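Local structure of haloacid dehalogenase-like hydrolase (Bacteroides thetaiotaomicron, 2RBK) at residues V114-E119 against V137-A142. The protein is a magnesium-binding HAD-superfamily hydrolase that probably acts as a phosphatase and that holds vanadate in its active site. Numbering follows the deposited sequence.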
ATOM      1  N   VAL A 114       8.329  10.489  12.478  1.00 11.94           N
ATOM      2  CA  VAL A 114       8.642   9.239  13.194  1.00 11.47           C
ATOM      3  C   VAL A 114       9.002   9.574  14.607  1.00 12.19           C
ATOM      4  O   VAL A 114       9.647  10.594  14.882  1.00 12.41           O
ATOM      5  CB  VAL A 114       9.716   8.442  12.446  1.00 12.40           C
ATOM      6  CG1 VAL A 114      11.050   9.200  12.365  1.00 14.78           C
ATOM      7  CG2 VAL A 114       9.891   7.081  13.071  1.00 13.46           C
ATOM      8  N   CYS A 115       8.559   8.686  15.514  1.00 11.82           N
ATOM      9  CA  CYS A 115       8.818   8.837  16.933  1.00 12.39           C
ATOM     10  C   CYS A 115       9.829   7.754  17.346  1.00 12.79           C
ATOM     11  O   CYS A 115       9.646   6.582  17.061  1.00 13.49           O
ATOM     12  CB  CYS A 115       7.567   8.728  17.729  1.00 12.35           C
ATOM     13  SG  CYS A 115       6.305   9.938  17.295  1.00 12.70           S
ATOM     14  N   GLN A 116      10.911   8.184  18.031  1.00 13.83           N
ATOM     15  CA  GLN A 116      11.945   7.313  18.558  1.00 14.10           C
ATOM     16  C   GLN A 116      12.471   6.287  17.557  1.00 14.75           C
ATOM     17  O   GLN A 116      12.556   5.060  17.812  1.00 15.87           O
ATOM     18  CB  GLN A 116      11.478   6.645  19.859  1.00 14.77           C
ATOM     19  CG  GLN A 116      11.019   7.576  20.956  1.00 13.96           C
ATOM     20  CD  GLN A 116      12.106   8.406  21.544  1.00 17.03           C
ATOM     21  OE1 GLN A 116      13.268   7.940  21.662  1.00 25.17           O
ATOM     22  NE2 GLN A 116      11.772   9.586  22.067  1.00 19.50           N
ATOM     23  N   PRO A 117      12.884   6.768  16.394  1.00 15.32           N
ATOM     24  CA  PRO A 117      13.366   5.821  15.403  1.00 16.41           C
ATOM     25  C   PRO A 117      14.570   4.993  15.896  1.00 19.43           C
ATOM     26  O   PRO A 117      15.413   5.573  16.589  1.00 21.07           O
ATOM     27  CB  PRO A 117      13.743   6.717  14.233  1.00 17.28           C
ATOM     28  CG  PRO A 117      14.004   8.094  14.794  1.00 17.57           C
ATOM     29  CD  PRO A 117      13.032   8.155  15.939  1.00 16.91           C
ATOM     30  N   ASN A 118      14.630   3.712  15.571  1.00 19.42           N
ATOM     31  CA  ASN A 118      15.671   2.790  16.103  1.00 18.13           C
ATOM     32  C   ASN A 118      16.172   1.851  14.988  1.00 16.59           C
ATOM     33  O   ASN A 118      15.940   2.117  13.794  1.00 17.30           O
ATOM     34  CB  ASN A 118      15.254   2.058  17.346  1.00 20.17           C
ATOM     35  CG  ASN A 118      14.222   0.979  17.160  1.00 19.08           C
ATOM     36  OD1 ASN A 118      13.880   0.645  16.050  1.00 22.42           O
ATOM     37  ND2 ASN A 118      13.713   0.382  18.258  1.00 28.72           N
ATOM     38  N   GLU A 119      16.873   0.786  15.315  1.00 18.58           N
ATOM     39  CA  GLU A 119      17.439  -0.107  14.311  1.00 16.27           C
ATOM     40  C   GLU A 119      16.388  -0.604  13.343  1.00 21.10           C
ATOM     41  O   GLU A 119      16.643  -0.853  12.182  1.00 20.20           O
ATOM     42  CB  GLU A 119      18.210  -1.290  14.883  1.00 18.78           C
ATOM     43  CG  GLU A 119      18.634  -2.369  13.871  1.00 23.26           C
ATOM     44  CD  GLU A 119      19.686  -1.889  12.871  1.00 21.93           C
ATOM     45  OE1 GLU A 119      20.315  -0.789  13.040  1.00 21.42           O
ATOM     46  OE2 GLU A 119      19.952  -2.684  11.920  1.00 33.53           O
ATOM     47  N   VAL A 137       9.745  13.500  15.615  1.00 13.07           N
ATOM     48  CA  VAL A 137       8.954  14.294  16.542  1.00 12.54           C
ATOM     49  C   VAL A 137       8.726  13.433  17.786  1.00 12.12           C
ATOM     50  O   VAL A 137       8.811  12.182  17.723  1.00 13.14           O
ATOM     51  CB  VAL A 137       7.624  14.777  15.957  1.00 13.88           C
ATOM     52  CG1 VAL A 137       7.903  15.533  14.655  1.00 15.54           C
ATOM     53  CG2 VAL A 137       6.590  13.728  15.796  1.00 15.91           C
ATOM     54  N   SER A 138       8.369  14.094  18.893  1.00 12.59           N
ATOM     55  CA  SER A 138       8.045  13.359  20.096  1.00 12.36           C
ATOM     56  C   SER A 138       6.747  12.611  19.957  1.00 11.66           C
ATOM     57  O   SER A 138       5.828  13.005  19.239  1.00 11.66           O
ATOM     58  CB  SER A 138       7.999  14.271  21.314  1.00 12.55           C
ATOM     59  OG  SER A 138       6.832  15.105  21.205  1.00 13.01           O
ATOM     60  N   PHE A 139       6.601  11.536  20.756  1.00 11.66           N
ATOM     61  CA  PHE A 139       5.332  10.841  20.851  1.00 11.89           C
ATOM     62  C   PHE A 139       4.234  11.776  21.326  1.00 12.20           C
ATOM     63  O   PHE A 139       3.093  11.653  20.888  1.00 15.03           O
ATOM     64  CB  PHE A 139       5.409   9.632  21.766  1.00 12.75           C
ATOM     65  CG  PHE A 139       5.934   8.366  21.129  1.00 12.34           C
ATOM     66  CD1 PHE A 139       7.155   7.826  21.456  1.00 13.88           C
ATOM     67  CD2 PHE A 139       5.152   7.705  20.176  1.00 13.28           C
ATOM     68  CE1 PHE A 139       7.551   6.654  20.879  1.00 14.81           C
ATOM     69  CE2 PHE A 139       5.560   6.529  19.633  1.00 14.13           C
ATOM     70  CZ  PHE A 139       6.802   6.003  19.979  1.00 14.20           C
ATOM     71  N   GLU A 140       4.556  12.688  22.248  1.00 13.36           N
ATOM     72  CA  GLU A 140       3.576  13.629  22.728  1.00 14.24           C
ATOM     73  C   GLU A 140       3.012  14.461  21.590  1.00 13.11           C
ATOM     74  O   GLU A 140       1.786  14.615  21.420  1.00 14.80           O
ATOM     75  CB  GLU A 140       4.136  14.503  23.865  1.00 18.67           C
ATOM     76  CG  GLU A 140       3.074  15.387  24.468  1.00 27.17           C
ATOM     77  CD  GLU A 140       2.100  14.659  25.358  1.00 38.03           C
ATOM     78  OE1 GLU A 140       1.018  14.241  24.889  1.00 52.77           O
ATOM     79  OE2 GLU A 140       2.472  14.527  26.565  1.00 58.76           O
ATOM     80  N   GLU A 141       3.912  15.009  20.802  1.00 12.93           N
ATOM     81  CA  GLU A 141       3.420  15.826  19.693  1.00 13.62           C
ATOM     82  C   GLU A 141       2.634  14.982  18.706  1.00 14.57           C
ATOM     83  O   GLU A 141       1.578  15.391  18.202  1.00 15.51           O
ATOM     84  CB  GLU A 141       4.585  16.449  18.941  1.00 15.60           C
ATOM     85  CG  GLU A 141       5.151  17.642  19.542  1.00 18.86           C
ATOM     86  CD  GLU A 141       6.121  18.460  18.700  1.00 20.50           C
ATOM     87  OE1 GLU A 141       6.228  18.269  17.454  1.00 30.30           O
ATOM     88  OE2 GLU A 141       6.791  19.270  19.291  1.00 20.70           O
ATOM     89  N   ALA A 142       3.138  13.815  18.354  1.00 15.18           N
ATOM     90  CA  ALA A 142       2.399  12.908  17.450  1.00 17.45           C
ATOM     91  C   ALA A 142       1.035  12.553  17.939  1.00 15.75           C
ATOM     92  O   ALA A 142       0.022  12.427  17.170  1.00 17.18           O
ATOM     93  CB  ALA A 142       3.230  11.649  17.274  1.00 18.74           C
TER
HETATM   94  O   HOH W   1       8.938  10.805  22.764  1.00 13.15           O
HETATM   95  O   HOH W   2      10.816  10.846  19.148  1.00 15.13           O
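Cys115 lays its CB over the centre of the Phe139 ring: Cys115 CB stands 3.4 Å from the ring centroid and only 8° off the normal, which identifies a CH-pi contact. Cys115 SG lies over the same face but further from the middle, 4.3 Å from the Phe139 ring centroid, a sulfur-aromatic contact. With chi1 -59° placing SG anti to the carbonyl carbon, Cys115 SG meets Ala142 CB at 3.5 Å, while Val137 CG2 borders it more loosely. Gln116 adds its aliphatic part, Gln116 CG lying 3.6 Å from Phe139 CE1 in an oblique approach.

Backbone pairing is limited to one direct bond. Val137 N donates to Val114 O at 3.0 Å, with 159° at the hydrogen. Beyond that bond, a water accepts from Gln116 N and donates to Val137 O; the amide end of Gln116 instead reaches a second water, which accepts from both Gln116 NE2 and Phe139 N. Ser138 is the N-cap, its OG accepting from Glu141 N at 2.9 Å.

The contact thus joins outer strand 112-115 of the three-stranded antiparallel sheet to the short helix 139-143 and the residues leading into it, away from the metal site. Phe106 of adjacent strand 104-107 touches Cys115, Phe139 and Ala142, and helix 87-100 packs against Phe139 through Ala94, Cys97 and Glu98.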